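Local coordinates for protein N-acetyl-beta-D glucosaminidase (PDB 4ZM6) that probably hydrolyses beta-linked N-acetylglucosamine as a family 3 glycosidase and, through a GNAT region that binds acetyl-CoA, acetylates glucosamine, at residues N138-N143 against D186-S191; Y151-E156 against P524-N529; P196-T201 against G231-P236. All blocks are in the same frame, centred on the assembly; numbering follows the deposited sequence.

Contact 1: residues N138-N143 against D186-S191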
loop_
_atom_site.group_PDB
_atom_site.type_symbol
_atom_site.label_atom_id
_atom_site.label_comp_id
_atom_site.label_asym_id
_atom_site.label_seq_id
_atom_site.Cartn_x
_atom_site.Cartn_y
_atom_site.Cartn_z
ATOM N N ASN A 138 5.689 17.764 7.498
ATOM C CA ASN A 138 5.689 19.208 7.277
ATOM C C ASN A 138 4.973 19.667 6.003
ATOM O O ASN A 138 5.605 20.048 5.010
ATOM C CB ASN A 138 7.125 19.733 7.292
ATOM C CG ASN A 138 7.244 21.020 8.053
ATOM O OD1 ASN A 138 7.030 21.040 9.258
ATOM N ND2 ASN A 138 7.565 22.101 7.359
ATOM N N ASN A 139 3.645 19.641 6.061
ATOM C CA ASN A 139 2.798 20.171 4.990
ATOM C C ASN A 139 2.383 21.642 5.206
ATOM O O ASN A 139 1.658 22.206 4.387
ATOM C CB ASN A 139 1.565 19.282 4.807
ATOM C CG ASN A 139 0.837 19.015 6.109
ATOM O OD1 ASN A 139 1.092 19.668 7.124
ATOM N ND2 ASN A 139 -0.070 18.047 6.092
ATOM N N ASN A 140 2.847 22.251 6.302
ATOM C CA ASN A 140 2.588 23.669 6.592
ATOM C C ASN A 140 3.831 24.564 6.410
ATOM O O ASN A 140 4.743 24.562 7.256
ATOM C CB ASN A 140 2.036 23.843 8.016
ATOM C CG ASN A 140 1.453 25.234 8.255
ATOM O OD1 ASN A 140 1.758 26.189 7.536
ATOM N ND2 ASN A 140 0.600 25.348 9.263
ATOM N N PRO A 141 3.851 25.361 5.324
ATOM C CA PRO A 141 4.930 26.310 5.045
ATOM C C PRO A 141 5.345 27.234 6.208
ATOM O O PRO A 141 6.485 27.710 6.226
ATOM C CB PRO A 141 4.358 27.140 3.895
ATOM C CG PRO A 141 3.475 26.192 3.167
ATOM C CD PRO A 141 2.880 25.302 4.214
ATOM N N LEU A 142 4.439 27.488 7.155
ATOM C CA LEU A 142 4.690 28.444 8.244
ATOM C C LEU A 142 4.903 27.784 9.619
ATOM O O LEU A 142 4.762 28.448 10.648
ATOM C CB LEU A 142 3.530 29.452 8.312
ATOM C CG LEU A 142 3.460 30.478 7.170
ATOM C CD1 LEU A 142 2.029 30.708 6.700
ATOM C CD2 LEU A 142 4.106 31.792 7.589
ATOM N N ASN A 143 5.258 26.496 9.637
ATOM C CA ASN A 143 5.475 25.770 10.897
ATOM C C ASN A 143 6.788 26.184 11.576
ATOM O O ASN A 143 7.864 25.945 11.030
ATOM C CB ASN A 143 5.466 24.256 10.657
ATOM C CG ASN A 143 5.533 23.451 11.948
ATOM O OD1 ASN A 143 5.984 23.936 12.986
ATOM N ND2 ASN A 143 5.101 22.200 11.880
ATOM N N ASP A 186 1.379 19.789 11.137
ATOM C CA ASP A 186 0.418 20.685 10.487
ATOM C C ASP A 186 -0.163 21.703 11.464
ATOM O O ASP A 186 -1.260 21.519 12.000
ATOM C CB ASP A 186 -0.700 19.893 9.801
ATOM C CG ASP A 186 -1.441 20.711 8.745
ATOM O OD1 ASP A 186 -1.306 21.952 8.719
ATOM O OD2 ASP A 186 -2.160 20.104 7.925
ATOM N N THR A 187 0.610 22.763 11.700
ATOM C CA THR A 187 0.135 23.974 12.377
ATOM C C THR A 187 1.149 25.100 12.161
ATOM O O THR A 187 2.290 24.850 11.767
ATOM C CB THR A 187 -0.078 23.784 13.904
ATOM O OG1 THR A 187 -0.107 22.391 14.247
ATOM C CG2 THR A 187 -1.386 24.439 14.350
ATOM N N ALA A 188 0.711 26.336 12.386
ATOM C CA ALA A 188 1.607 27.494 12.456
ATOM C C ALA A 188 1.949 27.852 13.912
ATOM O O ALA A 188 2.810 28.697 14.157
ATOM C CB ALA A 188 0.980 28.687 11.751
ATOM N N THR A 189 1.278 27.203 14.866
ATOM C CA THR A 189 1.454 27.484 16.294
ATOM C C THR A 189 2.595 26.657 16.899
ATOM O O THR A 189 2.737 25.465 16.607
ATOM C CB THR A 189 0.152 27.201 17.084
ATOM O OG1 THR A 189 -0.945 27.902 16.483
ATOM C CG2 THR A 189 0.287 27.626 18.549
ATOM N N ASP A 190 3.391 27.308 17.748
ATOM C CA ASP A 190 4.517 26.671 18.432
ATOM C C ASP A 190 4.038 26.073 19.756
ATOM O O ASP A 190 3.298 26.713 20.507
ATOM C CB ASP A 190 5.631 27.700 18.675
ATOM C CG ASP A 190 6.954 27.066 19.095
ATOM O OD1 ASP A 190 6.955 25.963 19.676
ATOM O OD2 ASP A 190 8.012 27.685 18.853
ATOM N N SER A 191 4.473 24.844 20.033
ATOM C CA SER A 191 4.072 24.111 21.239
ATOM C C SER A 191 4.626 24.744 22.523
ATOM O O SER A 191 3.991 24.678 23.579
ATOM C CB SER A 191 4.538 22.651 21.144
ATOM O OG SER A 191 3.695 21.785 21.889
HETATM O O HOH W 1 -0.606 23.297 5.747
#

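Contact 2: residues Y151-E156 against P524-N529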
loop_
_atom_site.group_PDB
_atom_site.type_symbol
_atom_site.label_atom_id
_atom_site.label_comp_id
_atom_site.label_asym_id
_atom_site.label_seq_id
_atom_site.Cartn_x
_atom_site.Cartn_y
_atom_site.Cartn_z
ATOM N N TYR A 151 11.229 15.302 8.077
ATOM C CA TYR A 151 11.917 14.858 6.861
ATOM C C TYR A 151 11.326 15.509 5.610
ATOM O O TYR A 151 12.019 15.648 4.594
ATOM C CB TYR A 151 11.854 13.334 6.713
ATOM C CG TYR A 151 12.515 12.548 7.830
ATOM C CD1 TYR A 151 13.904 12.449 7.916
ATOM C CD2 TYR A 151 11.749 11.887 8.787
ATOM C CE1 TYR A 151 14.507 11.717 8.929
ATOM C CE2 TYR A 151 12.340 11.155 9.806
ATOM C CZ TYR A 151 13.720 11.071 9.874
ATOM O OH TYR A 151 14.306 10.345 10.889
ATOM N N GLY A 152 10.047 15.887 5.676
ATOM C CA GLY A 152 9.404 16.576 4.564
ATOM C C GLY A 152 7.886 16.515 4.554
ATOM O O GLY A 152 7.249 16.201 5.557
ATOM N N GLN A 153 7.331 16.784 3.377
ATOM C CA GLN A 153 5.899 16.988 3.161
ATOM C C GLN A 153 5.127 15.697 2.940
ATOM O O GLN A 153 3.949 15.606 3.281
ATOM C CB GLN A 153 5.743 17.853 1.918
ATOM C CG GLN A 153 4.382 18.467 1.703
ATOM C CD GLN A 153 4.434 19.494 0.592
ATOM O OE1 GLN A 153 4.755 19.169 -0.552
ATOM N NE2 GLN A 153 4.156 20.745 0.928
ATOM N N ASP A 154 5.792 14.718 2.336
ATOM C CA ASP A 154 5.186 13.439 1.985
ATOM C C ASP A 154 5.270 12.450 3.157
ATOM O O ASP A 154 6.371 12.083 3.569
ATOM C CB ASP A 154 5.917 12.871 0.763
ATOM C CG ASP A 154 5.333 11.563 0.271
ATOM O OD1 ASP A 154 4.285 11.127 0.780
ATOM O OD2 ASP A 154 5.939 10.969 -0.639
ATOM N N PRO A 155 4.110 11.994 3.683
ATOM C CA PRO A 155 4.130 11.076 4.831
ATOM C C PRO A 155 4.842 9.757 4.556
ATOM O O PRO A 155 5.332 9.121 5.486
ATOM C CB PRO A 155 2.646 10.818 5.111
ATOM C CG PRO A 155 1.925 11.953 4.477
ATOM C CD PRO A 155 2.733 12.309 3.267
ATOM N N GLU A 156 4.892 9.349 3.291
ATOM C CA GLU A 156 5.602 8.133 2.917
ATOM C C GLU A 156 7.117 8.326 3.028
ATOM O O GLU A 156 7.825 7.452 3.529
ATOM C CB GLU A 156 5.211 7.695 1.504
ATOM C CG GLU A 156 5.274 6.192 1.302
ATOM C CD GLU A 156 4.455 5.437 2.335
ATOM O OE1 GLU A 156 3.272 5.800 2.537
ATOM O OE2 GLU A 156 5.005 4.495 2.955
ATOM N N PRO A 524 12.278 18.317 -0.582
ATOM C CA PRO A 524 11.303 17.441 0.064
ATOM C C PRO A 524 10.025 18.186 0.458
ATOM O O PRO A 524 9.300 17.748 1.349
ATOM C CB PRO A 524 12.060 16.946 1.298
ATOM C CG PRO A 524 12.986 18.057 1.639
ATOM C CD PRO A 524 13.268 18.829 0.382
ATOM N N ILE A 525 9.729 19.264 -0.261
ATOM C CA ILE A 525 8.776 20.275 0.169
ATOM C C ILE A 525 8.238 20.995 -1.068
ATOM O O ILE A 525 8.897 21.020 -2.113
ATOM C CB ILE A 525 9.495 21.280 1.110
ATOM C CG1 ILE A 525 8.839 21.304 2.477
ATOM C CG2 ILE A 525 9.568 22.700 0.541
ATOM C CD1 ILE A 525 8.981 20.020 3.256
ATOM N N SER A 526 7.048 21.576 -0.951
ATOM C CA SER A 526 6.542 22.505 -1.962
ATOM C C SER A 526 6.751 23.917 -1.452
ATOM O O SER A 526 6.458 24.206 -0.288
ATOM C CB SER A 526 5.053 22.282 -2.242
ATOM O OG SER A 526 4.857 21.553 -3.441
ATOM N N ILE A 527 7.263 24.793 -2.310
ATOM C CA ILE A 527 7.356 26.202 -1.972
ATOM C C ILE A 527 6.198 26.899 -2.666
ATOM O O ILE A 527 6.121 26.871 -3.889
ATOM C CB ILE A 527 8.699 26.808 -2.395
ATOM C CG1 ILE A 527 9.839 26.069 -1.687
ATOM C CG2 ILE A 527 8.745 28.289 -2.042
ATOM C CD1 ILE A 527 11.221 26.483 -2.140
ATOM N N PRO A 528 5.274 27.496 -1.891
ATOM C CA PRO A 528 4.163 28.224 -2.504
ATOM C C PRO A 528 4.641 29.382 -3.370
ATOM O O PRO A 528 5.667 29.991 -3.071
ATOM C CB PRO A 528 3.383 28.758 -1.299
ATOM C CG PRO A 528 3.732 27.848 -0.177
ATOM C CD PRO A 528 5.156 27.461 -0.419
ATOM N N ASN A 529 3.904 29.659 -4.444
ATOM C CA ASN A 529 4.222 30.749 -5.380
ATOM C C ASN A 529 5.517 30.563 -6.180
ATOM O O ASN A 529 5.908 31.459 -6.927
ATOM C CB ASN A 529 4.251 32.102 -4.652
ATOM C CG ASN A 529 3.018 32.331 -3.790
ATOM O OD1 ASN A 529 3.122 32.633 -2.591
ATOM N ND2 ASN A 529 1.842 32.179 -4.399
#

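Contact 3: residues P196-T201 against G231-P236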
loop_
_atom_site.group_PDB
_atom_site.type_symbol
_atom_site.label_atom_id
_atom_site.label_comp_id
_atom_site.label_asym_id
_atom_site.label_seq_id
_atom_site.Cartn_x
_atom_site.Cartn_y
_atom_site.Cartn_z
ATOM N N PRO A 196 -1.293 24.427 20.398
ATOM C CA PRO A 196 -1.639 24.202 18.998
ATOM C C PRO A 196 -2.903 23.354 18.867
ATOM O O PRO A 196 -3.127 22.428 19.656
ATOM C CB PRO A 196 -0.413 23.471 18.443
ATOM C CG PRO A 196 0.239 22.830 19.628
ATOM C CD PRO A 196 -0.328 23.428 20.888
ATOM N N VAL A 197 -3.726 23.692 17.882
ATOM C CA VAL A 197 -4.994 23.014 17.664
ATOM C C VAL A 197 -4.905 22.251 16.357
ATOM O O VAL A 197 -4.555 22.827 15.323
ATOM C CB VAL A 197 -6.171 24.012 17.577
ATOM C CG1 VAL A 197 -7.497 23.277 17.723
ATOM C CG2 VAL A 197 -6.040 25.102 18.634
ATOM N N ILE A 198 -5.210 20.957 16.416
ATOM C CA ILE A 198 -5.317 20.112 15.229
ATOM C C ILE A 198 -6.780 19.702 15.089
ATOM O O ILE A 198 -7.247 18.776 15.755
ATOM C CB ILE A 198 -4.417 18.856 15.329
ATOM C CG1 ILE A 198 -2.968 19.243 15.670
ATOM C CG2 ILE A 198 -4.476 18.049 14.037
ATOM C CD1 ILE A 198 -2.330 20.237 14.720
ATOM N N ASN A 199 -7.501 20.418 14.229
ATOM C CA ASN A 199 -8.931 20.203 14.042
ATOM C C ASN A 199 -9.160 19.189 12.930
ATOM O O ASN A 199 -9.576 19.548 11.828
ATOM C CB ASN A 199 -9.629 21.537 13.731
ATOM C CG ASN A 199 -11.143 21.442 13.804
ATOM O OD1 ASN A 199 -11.700 20.827 14.717
ATOM N ND2 ASN A 199 -11.822 22.062 12.843
ATOM N N LYS A 200 -8.875 17.921 13.230
ATOM C CA LYS A 200 -8.969 16.844 12.243
ATOM C C LYS A 200 -9.622 15.607 12.823
ATOM O O LYS A 200 -9.475 15.314 14.014
ATOM C CB LYS A 200 -7.583 16.455 11.735
ATOM C CG LYS A 200 -6.780 17.601 11.149
ATOM C CD LYS A 200 -5.596 17.095 10.348
ATOM C CE LYS A 200 -4.609 18.212 10.062
ATOM N NZ LYS A 200 -3.759 17.907 8.882
ATOM N N THR A 201 -10.329 14.880 11.959
ATOM C CA THR A 201 -10.945 13.607 12.317
ATOM C C THR A 201 -9.938 12.478 12.138
ATOM O O THR A 201 -8.876 12.668 11.532
ATOM C CB THR A 201 -12.187 13.311 11.445
ATOM O OG1 THR A 201 -11.852 13.456 10.057
ATOM C CG2 THR A 201 -13.330 14.256 11.792
ATOM N N GLY A 231 3.074 14.366 21.982
ATOM C CA GLY A 231 3.215 15.809 22.126
ATOM C C GLY A 231 1.985 16.451 22.739
ATOM O O GLY A 231 1.031 15.762 23.124
ATOM N N HIS A 232 2.011 17.779 22.828
ATOM C CA HIS A 232 0.910 18.548 23.403
ATOM C C HIS A 232 0.179 19.309 22.307
ATOM O O HIS A 232 0.643 20.359 21.857
ATOM C CB HIS A 232 1.430 19.525 24.456
ATOM C CG HIS A 232 2.420 18.921 25.397
ATOM N ND1 HIS A 232 2.073 17.970 26.332
ATOM C CD2 HIS A 232 3.747 19.135 25.551
ATOM C CE1 HIS A 232 3.145 17.621 27.021
ATOM N NE2 HIS A 232 4.174 18.317 26.568
ATOM N N MET A 233 -0.957 18.765 21.877
ATOM C CA MET A 233 -1.821 19.423 20.897
ATOM C C MET A 233 -3.294 19.111 21.152
ATOM O O MET A 233 -3.642 18.019 21.608
ATOM C CB MET A 233 -1.416 19.046 19.464
ATOM C CG MET A 233 -0.938 17.612 19.279
ATOM S SD MET A 233 0.286 17.471 17.960
ATOM C CE MET A 233 1.395 16.260 18.674
ATOM N N LEU A 234 -4.147 20.094 20.871
ATOM C CA LEU A 234 -5.577 19.991 21.125
ATOM C C LEU A 234 -6.256 19.410 19.890
ATOM O O LEU A 234 -6.101 19.933 18.781
ATOM C CB LEU A 234 -6.150 21.378 21.461
ATOM C CG LEU A 234 -7.432 21.488 22.301
ATOM C CD1 LEU A 234 -8.626 20.876 21.591
ATOM C CD2 LEU A 234 -7.252 20.866 23.678
ATOM N N LEU A 235 -7.004 18.327 20.095
ATOM C CA LEU A 235 -7.722 17.646 19.017
ATOM C C LEU A 235 -9.216 17.614 19.340
ATOM O O LEU A 235 -9.702 16.663 19.961
ATOM C CB LEU A 235 -7.166 16.231 18.837
ATOM C CG LEU A 235 -5.761 16.199 18.217
ATOM C CD1 LEU A 235 -4.807 15.333 19.026
ATOM C CD2 LEU A 235 -5.808 15.746 16.761
ATOM N N PRO A 236 -9.950 18.666 18.927
ATOM C CA PRO A 236 -11.366 18.827 19.272
ATOM C C PRO A 236 -12.259 17.633 18.933
ATOM O O PRO A 236 -13.183 17.341 19.691
ATOM C CB PRO A 236 -11.784 20.057 18.462
ATOM C CG PRO A 236 -10.535 20.848 18.326
ATOM C CD PRO A 236 -9.451 19.822 18.158
#

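Contact 1: residues N138-N143 against D186-S191
Asn-139 and Asn-140 meet Asp-186 and Thr-187 where two loops of the family 3 TIM-barrel domain come together, one following strand 129-130 and the other strand 178-181. The first loop is shaped by a type I turn from Asn-140 to Asn-143, closed by Asn-143 N bonding to Asn-140 O, and by an Asx turn overlapping it. In the Asx turn Leu-142 N donates to Asn-140 OD1 over 3.0 Å at 166°, reaching the oxygen from above the plane of the amide.

Polar groups face each other without a clear direct bond. The Asn-139 side chain crosses that of Asp-186 at about a right angle, with amide and carboxylate planes 63° apart, and Asn-139 OD1 lies 3.4 Å from Asp-186 OD2, a pairing of two acceptors. Separately, a water donates to Asn-139 O at 2.9 Å and, weakly, to Asp-186 OD1, linking the two loops. Lys-200 forms a salt bridge with Asp-186 OD2. On Asn-140, CG is anti to the backbone N (chi1 -167°), and ND2 comes within 3.1 Å of Thr-187 O at too poor an angle for a bond.

From Asn-143, at the end of the turn, it is carbon that meets Thr-187 O. Asn-143 CA makes a CH-O contact with it at 3.4 Å, and Asn-143 CB is equally close. In the amide of Asn-143, OD1 accepts from Ile-146 N within its own loop, and ND2 donates to Gly-185 O, tying the turn to the residue just before Asp-186.

Further along, Asp-190 OD1 bonds His-192 ND1, consistent with the acid/base dyad carried by this loop in NagZ-type relatives. Apolar contact is slight, Leu-142 CB lying 4.3 Å from Ala-188 CB.

Contact 2: residues Y151-E156 against P524-N529
Gln-153 N donates to Pro-524 O over 3.0 Å, with 156° at the hydrogen and the donor nearly along the C=O axis. This backbone bond joins the barrel domain, just before helix 155-171, to the loop between helix 503-513 and strand 540-543, which leads on into the acetyltransferase region. The touching parts run in roughly the same direction, 29° apart.

The backbone of Gly-152 takes angles at which a CB would jam against the preceding carbonyl oxygen and would also clash with Pro-524 O, the same oxygen that its CA approaches at 3.4 Å. Next to it, Ile-525 CD1 reaches to 3.7 Å from Gly-152 CA and also lies against Gln-153 N. One residue earlier, Pro-524 CB packs against Tyr-151 O, while Met-100 and Ala-104 of helix 99-105 cover the proline.

Gln-153 puts CG anti to the backbone N (chi1 -165°) and continues extended toward Ser-526. Its terminal amide brings OE1 and NE2 equally near Ser-526 CB, each at 3.6 Å. One residue on, Asp-154 is the N-cap of helix 155-171, OD1 accepting from Glu-156 N.

Ile-525 CD1 lies beside the one clear bond, and Pro-524 CB packs on the preceding carbonyl, so the barrel meets, through a largely buried backbone bond and without a charged pair, the linker that runs over loops of the middle, six-stranded-sheet part before the acetyltransferase region.

Contact 3: residues P196-T201 against G231-P236
Leu-234 N donates to Pro-196 O over 2.8 Å, almost straight at 177°, and Ile-198 N donates to Leu-234 O over 2.7 Å. Together the two bonds make a single parallel beta bridge between Val-197 and Leu-234, in loops that follow strands 178-181 and 227-230 of the TIM barrel. Leu-234 therefore spends both its backbone N-H and its C=O on the neighbouring chain. A CH-O contact from Leu-235 CA to Ile-198 O, 3.5 Å and 163° at the hydrogen, continues the pairing beyond the bridge.

Side chains then pack around the bridge. Ile-198 lies alongside Leu-235, pointing the same way, with CB 3.7 Å from Leu-235 CD2. With CG1 anti to the carbonyl carbon (chi1 -52°), Ile-198 also meets Met-233 CB. Pro-196 CG crosses to the same Met-233 CB.

Outside the pair, His-232 NE2 bonds to Cys-269 O, Lys-200 NZ also has a salt bridge to Glu-209, and Thr-201 packs on Ala-535 of the second subunit. Asn-199 OD1 touches the ring of Pro-236, whose CG lies 3.9 Å from Val-197 CG1.

In the fold
From the N terminus, the loop after strand 129-130 supplies 138-143 and then 151-154, running into helix 155-171. Contact 1 closes the shorter span, to 186-191, and contact 2 the long one, to 524-529, so the two cross along the chain. They also touch: Asn-138 N probably bonds to Gly-152 O, and Pro-141 packs on Pro-528. Contact 3 follows contact 1 in series, closing 196-201 onto 231-236 around helices 202-207 and 211-217, wholly within the span of contact 2. Ile-198 CD1 packs against Thr-187, joining contacts 1 and 3. Contacts 1 and 3 thus link successive barrel loops, while contact 2 fastens the barrel to the chain entering the acetyltransferase region.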